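Inner membrane lipoprotein SadB (Salmonella enterica, PDB 4C47) is a trimeric inner membrane lipoprotein required for proper surface expression of the trimeric autotransporter adhesin SadA, and could take part directly in its biogenesis. Local coordinates at residues A[71-85]-A[176-188]. Sequence-based numbering, arbitrary orientation.
Sequences DYTELDPSQTHYFII and NNLKYLKIGIDME
Lys182 lays the end of its extended side chain over one face of the Tyr72 ring. Its CE sits 3.3 Å from the ring centroid, almost on the normal, and NZ follows at 4.1 Å in a cation-pi contact. With CG between the backbone N and the carbonyl carbon (chi1 45°), the Tyr72 ring is turned over Lys182. On the same face of the sheet Glu74 runs alongside Lys182 and holds OE2 in the plane of the Tyr180 ring, at its edge, carboxylate and ring planes 84° apart. Glu74 OE2 and Tyr180 OH are modelled 2.4 Å apart, too close to be taken literally, so the exact geometry of their hydrogen bond is doubtful. Beneath, strand 73-75 pairs antiparallel with strand 180-186 as an edge strand, Thr73-Ile183 and Leu75-Leu181 hydrogen-bonded and Glu74-Lys182 non-hydrogen-bonded between them; coming directly after the coiled-coil helix 8-71, it leads the stalk into the beta-sandwich domain. The other face looks into the sandwich. There Leu75 CD1 lies 3.7 Å from Leu181 CB. Ile85 CD1, from the opposing sheet, lies 3.7 Å from Ile183 CG2, the two side chains crossing at about a right angle. Thr73 OG1 ties the two sheets by a 2.6 Å hydrogen bond to Ile84 O. Beyond the strand, Pro77 CG packs 3.8 Å from Leu178 CG.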
loop_
_atom_site.group_PDB
_atom_site.type_symbol
_atom_site.label_atom_id
_atom_site.label_comp_id
_atom_site.label_asym_id
_atom_site.label_seq_id
_atom_site.Cartn_x
_atom_site.Cartn_y
_atom_site.Cartn_z
ATOM N N ASP A 71 10.372 -7.915 4.860
ATOM C CA ASP A 71 11.496 -7.011 5.065
ATOM C C ASP A 71 12.428 -7.528 6.149
ATOM O O ASP A 71 13.648 -7.468 6.016
ATOM C CB ASP A 71 11.007 -5.607 5.430
ATOM C CG ASP A 71 10.275 -4.933 4.291
ATOM O OD1 ASP A 71 10.926 -4.635 3.268
ATOM O OD2 ASP A 71 9.057 -4.690 4.423
ATOM N N TYR A 72 11.840 -8.035 7.226
ATOM C CA TYR A 72 12.603 -8.519 8.366
ATOM C C TYR A 72 11.724 -9.436 9.204
ATOM O O TYR A 72 10.528 -9.563 8.946
ATOM C CB TYR A 72 13.093 -7.342 9.214
ATOM C CG TYR A 72 12.034 -6.283 9.457
ATOM C CD1 TYR A 72 11.016 -6.490 10.377
ATOM C CD2 TYR A 72 12.053 -5.077 8.764
ATOM C CE1 TYR A 72 10.048 -5.535 10.601
ATOM C CE2 TYR A 72 11.087 -4.112 8.983
ATOM C CZ TYR A 72 10.086 -4.348 9.904
ATOM O OH TYR A 72 9.115 -3.401 10.136
ATOM N N THR A 73 12.319 -10.072 10.206
ATOM C CA THR A 73 11.572 -10.925 11.122
ATOM C C THR A 73 11.695 -10.390 12.546
ATOM O O THR A 73 12.796 -10.097 13.017
ATOM C CB THR A 73 12.060 -12.386 11.054
ATOM O OG1 THR A 73 11.946 -12.868 9.707
ATOM C CG2 THR A 73 11.236 -13.272 11.982
ATOM N N GLU A 74 10.560 -10.240 13.220
ATOM C CA GLU A 74 10.544 -9.755 14.598
ATOM C C GLU A 74 10.093 -10.858 15.549
ATOM O O GLU A 74 9.135 -11.579 15.265
ATOM C CB GLU A 74 9.618 -8.544 14.742
ATOM C CG GLU A 74 10.079 -7.293 14.019
ATOM C CD GLU A 74 9.099 -6.146 14.174
ATOM O OE1 GLU A 74 8.012 -6.202 13.559
ATOM O OE2 GLU A 74 9.415 -5.193 14.917
ATOM N N LEU A 75 10.776 -10.974 16.683
ATOM C CA LEU A 75 10.485 -12.032 17.641
ATOM C C LEU A 75 10.863 -11.661 19.074
ATOM O O LEU A 75 11.656 -10.750 19.314
ATOM C CB LEU A 75 11.176 -13.336 17.225
ATOM C CG LEU A 75 12.681 -13.306 16.945
ATOM C CD1 LEU A 75 13.493 -13.529 18.211
ATOM C CD2 LEU A 75 13.053 -14.335 15.893
ATOM N N ASP A 76 10.263 -12.374 20.022
ATOM C CA ASP A 76 10.682 -12.339 21.412
ATOM C C ASP A 76 11.505 -13.601 21.627
ATOM O O ASP A 76 10.949 -14.691 21.743
ATOM C CB ASP A 76 9.460 -12.331 22.335
ATOM C CG ASP A 76 9.826 -12.173 23.806
ATOM O OD1 ASP A 76 11.015 -12.321 24.160
ATOM O OD2 ASP A 76 8.915 -11.905 24.616
ATOM N N PRO A 77 12.839 -13.455 21.675
ATOM C CA PRO A 77 13.761 -14.596 21.749
ATOM C C PRO A 77 13.586 -15.432 23.013
ATOM O O PRO A 77 14.083 -16.553 23.077
ATOM C CB PRO A 77 15.149 -13.932 21.735
ATOM C CG PRO A 77 14.915 -12.538 22.209
ATOM C CD PRO A 77 13.551 -12.167 21.700
ATOM N N SER A 78 12.883 -14.892 24.002
ATOM C CA SER A 78 12.642 -15.612 25.243
ATOM C C SER A 78 11.432 -16.534 25.109
ATOM O O SER A 78 11.249 -17.457 25.904
ATOM C CB SER A 78 12.424 -14.627 26.391
ATOM O OG SER A 78 11.301 -13.798 26.145
ATOM N N GLN A 79 10.609 -16.275 24.098
ATOM C CA GLN A 79 9.377 -17.032 23.886
ATOM C C GLN A 79 9.368 -17.709 22.520
ATOM O O GLN A 79 8.309 -18.013 21.974
ATOM C CB GLN A 79 8.166 -16.105 24.004
ATOM C CG GLN A 79 7.973 -15.498 25.382
ATOM C CD GLN A 79 7.434 -16.496 26.387
ATOM O OE1 GLN A 79 8.187 -17.271 26.976
ATOM N NE2 GLN A 79 6.121 -16.484 26.585
ATOM N N THR A 80 10.552 -17.948 21.971
ATOM C CA THR A 80 10.664 -18.455 20.612
ATOM C C THR A 80 11.713 -19.557 20.497
ATOM O O THR A 80 12.782 -19.476 21.100
ATOM C CB THR A 80 10.999 -17.305 19.625
ATOM O OG1 THR A 80 9.884 -16.407 19.540
ATOM C CG2 THR A 80 11.315 -17.835 18.234
ATOM N N HIS A 81 11.392 -20.599 19.736
ATOM C CA HIS A 81 12.404 -21.554 19.305
ATOM C C HIS A 81 12.652 -21.405 17.808
ATOM O O HIS A 81 13.721 -20.958 17.390
ATOM C CB HIS A 81 12.001 -22.991 19.633
ATOM C CG HIS A 81 13.089 -23.987 19.387
ATOM N ND1 HIS A 81 14.295 -23.952 20.056
ATOM C CD2 HIS A 81 13.163 -25.038 18.537
ATOM C CE1 HIS A 81 15.059 -24.943 19.636
ATOM N NE2 HIS A 81 14.395 -25.618 18.713
ATOM N N TYR A 82 11.653 -21.778 17.011
ATOM C CA TYR A 82 11.730 -21.677 15.553
ATOM C C TYR A 82 11.364 -20.279 15.071
ATOM O O TYR A 82 10.484 -19.630 15.639
ATOM C CB TYR A 82 10.778 -22.682 14.892
ATOM C CG TYR A 82 11.223 -24.129 14.968
ATOM C CD1 TYR A 82 12.552 -24.482 14.774
ATOM C CD2 TYR A 82 10.308 -25.141 15.235
ATOM C CE1 TYR A 82 12.957 -25.803 14.843
ATOM C CE2 TYR A 82 10.703 -26.463 15.311
ATOM C CZ TYR A 82 12.029 -26.789 15.112
ATOM O OH TYR A 82 12.429 -28.104 15.187
ATOM N N PHE A 83 12.037 -19.824 14.019
ATOM C CA PHE A 83 11.631 -18.615 13.306
ATOM C C PHE A 83 12.081 -18.665 11.844
ATOM O O PHE A 83 12.961 -19.439 11.484
ATOM C CB PHE A 83 12.159 -17.349 13.998
ATOM C CG PHE A 83 13.656 -17.196 13.946
ATOM C CD1 PHE A 83 14.454 -17.722 14.950
ATOM C CD2 PHE A 83 14.263 -16.509 12.905
ATOM C CE1 PHE A 83 15.827 -17.577 14.913
ATOM C CE2 PHE A 83 15.638 -16.359 12.858
ATOM C CZ PHE A 83 16.423 -16.896 13.865
ATOM N N ILE A 84 11.471 -17.835 11.004
ATOM C CA ILE A 84 11.783 -17.823 9.584
ATOM C C ILE A 84 12.157 -16.420 9.118
ATOM O O ILE A 84 11.508 -15.441 9.488
ATOM C CB ILE A 84 10.584 -18.327 8.740
ATOM C CG1 ILE A 84 10.255 -19.787 9.066
ATOM C CG2 ILE A 84 10.866 -18.176 7.254
ATOM C CD1 ILE A 84 11.166 -20.790 8.402
ATOM N N ILE A 85 13.217 -16.329 8.320
ATOM C CA ILE A 85 13.559 -15.091 7.633
ATOM C C ILE A 85 13.432 -15.297 6.127
ATOM O O ILE A 85 14.089 -16.164 5.553
ATOM C CB ILE A 85 14.993 -14.628 7.949
ATOM C CG1 ILE A 85 15.216 -14.536 9.458
ATOM C CG2 ILE A 85 15.269 -13.291 7.284
ATOM C CD1 ILE A 85 16.653 -14.199 9.834
ATOM N N ASN A 176 17.288 -11.663 30.671
ATOM C CA ASN A 176 15.938 -11.491 31.203
ATOM C C ASN A 176 15.256 -10.203 30.731
ATOM O O ASN A 176 14.042 -10.048 30.866
ATOM C CB ASN A 176 15.939 -11.584 32.733
ATOM C CG ASN A 176 17.071 -10.796 33.366
ATOM O OD1 ASN A 176 18.228 -11.218 33.335
ATOM N ND2 ASN A 176 16.742 -9.650 33.952
ATOM N N ASN A 177 16.038 -9.287 30.170
ATOM C CA ASN A 177 15.488 -8.060 29.602
ATOM C C ASN A 177 15.356 -8.153 28.087
ATOM O O ASN A 177 14.618 -7.385 27.470
ATOM C CB ASN A 177 16.350 -6.852 29.972
ATOM C CG ASN A 177 16.366 -6.579 31.462
ATOM O OD1 ASN A 177 17.428 -6.506 32.078
ATOM N ND2 ASN A 177 15.185 -6.419 32.048
ATOM N N LEU A 178 16.080 -9.097 27.493
ATOM C CA LEU A 178 16.064 -9.285 26.049
ATOM C C LEU A 178 14.743 -9.890 25.589
ATOM O O LEU A 178 14.586 -11.111 25.572
ATOM C CB LEU A 178 17.231 -10.177 25.617
ATOM C CG LEU A 178 17.416 -10.412 24.117
ATOM C CD1 LEU A 178 17.733 -9.105 23.414
ATOM C CD2 LEU A 178 18.509 -11.440 23.869
ATOM N N LYS A 179 13.794 -9.038 25.216
ATOM C CA LYS A 179 12.491 -9.515 24.761
ATOM C C LYS A 179 12.121 -8.997 23.375
ATOM O O LYS A 179 10.989 -9.173 22.922
ATOM C CB LYS A 179 11.399 -9.160 25.771
ATOM C CG LYS A 179 11.650 -9.734 27.150
ATOM C CD LYS A 179 10.414 -9.668 28.019
ATOM C CE LYS A 179 10.720 -10.164 29.419
ATOM N NZ LYS A 179 11.387 -11.494 29.389
ATOM N N TYR A 180 13.075 -8.361 22.703
ATOM C CA TYR A 180 12.846 -7.891 21.341
ATOM C C TYR A 180 14.060 -8.116 20.454
ATOM O O TYR A 180 15.157 -7.636 20.744
ATOM C CB TYR A 180 12.460 -6.410 21.312
ATOM C CG TYR A 180 12.178 -5.902 19.915
ATOM C CD1 TYR A 180 11.002 -6.240 19.260
ATOM C CD2 TYR A 180 13.091 -5.094 19.247
ATOM C CE1 TYR A 180 10.738 -5.786 17.983
ATOM C CE2 TYR A 180 12.837 -4.635 17.966
ATOM C CZ TYR A 180 11.657 -4.984 17.341
ATOM O OH TYR A 180 11.395 -4.536 16.069
ATOM N N LEU A 181 13.844 -8.850 19.369
ATOM C CA LEU A 181 14.870 -9.059 18.363
ATOM C C LEU A 181 14.276 -8.918 16.971
ATOM O O LEU A 181 13.303 -9.583 16.624
ATOM C CB LEU A 181 15.533 -10.428 18.527
ATOM C CG LEU A 181 16.624 -10.758 17.509
ATOM C CD1 LEU A 181 17.733 -9.715 17.539
ATOM C CD2 LEU A 181 17.184 -12.150 17.761
ATOM N N LYS A 182 14.872 -8.029 16.189
ATOM C CA LYS A 182 14.489 -7.796 14.811
ATOM C C LYS A 182 15.692 -8.148 13.954
ATOM O O LYS A 182 16.777 -7.589 14.132
ATOM C CB LYS A 182 14.136 -6.326 14.616
ATOM C CG LYS A 182 13.797 -5.925 13.194
ATOM C CD LYS A 182 13.824 -4.407 13.073
ATOM C CE LYS A 182 12.899 -3.898 11.988
ATOM N NZ LYS A 182 12.793 -2.409 12.020
ATOM N N ILE A 183 15.507 -9.082 13.031
ATOM C CA ILE A 183 16.614 -9.539 12.204
ATOM C C ILE A 183 16.258 -9.592 10.716
ATOM O O ILE A 183 15.231 -10.151 10.325
ATOM C CB ILE A 183 17.161 -10.896 12.698
ATOM C CG1 ILE A 183 18.317 -11.364 11.811
ATOM C CG2 ILE A 183 16.057 -11.944 12.764
ATOM C CD1 ILE A 183 19.037 -12.579 12.345
ATOM N N GLY A 184 17.117 -8.992 9.895
ATOM C CA GLY A 184 16.918 -8.962 8.459
ATOM C C GLY A 184 18.165 -9.335 7.676
ATOM O O GLY A 184 19.267 -9.402 8.225
ATOM N N ILE A 185 17.987 -9.568 6.380
ATOM C CA ILE A 185 19.079 -9.991 5.511
ATOM C C ILE A 185 19.622 -8.858 4.641
ATOM O O ILE A 185 18.874 -8.215 3.904
ATOM C CB ILE A 185 18.632 -11.134 4.575
ATOM C CG1 ILE A 185 18.211 -12.358 5.382
ATOM C CG2 ILE A 185 19.749 -11.503 3.612
ATOM C CD1 ILE A 185 19.333 -12.960 6.179
ATOM N N ASP A 186 20.927 -8.625 4.725
ATOM C CA ASP A 186 21.603 -7.737 3.789
ATOM C C ASP A 186 22.142 -8.581 2.639
ATOM O O ASP A 186 22.818 -9.587 2.859
ATOM C CB ASP A 186 22.731 -6.968 4.479
ATOM C CG ASP A 186 23.181 -5.752 3.686
ATOM O OD1 ASP A 186 23.353 -5.866 2.454
ATOM O OD2 ASP A 186 23.357 -4.677 4.297
ATOM N N MET A 187 21.837 -8.161 1.414
ATOM C CA MET A 187 22.069 -8.986 0.233
ATOM C C MET A 187 23.191 -8.477 -0.663
ATOM O O MET A 187 23.385 -8.987 -1.766
ATOM C CB MET A 187 20.779 -9.088 -0.581
ATOM C CG MET A 187 19.638 -9.742 0.168
ATOM S SD MET A 187 19.478 -11.479 -0.265
ATOM C CE MET A 187 18.879 -11.337 -1.941
ATOM N N GLU A 188 23.928 -7.480 -0.183
ATOM C CA GLU A 188 24.961 -6.819 -0.978
ATOM C C GLU A 188 26.034 -7.765 -1.524
ATOM O O GLU A 188 26.309 -7.767 -2.724
ATOM C CB GLU A 188 25.616 -5.693 -0.172
HETATM O O HOH W 1 15.303 -9.751 5.706
#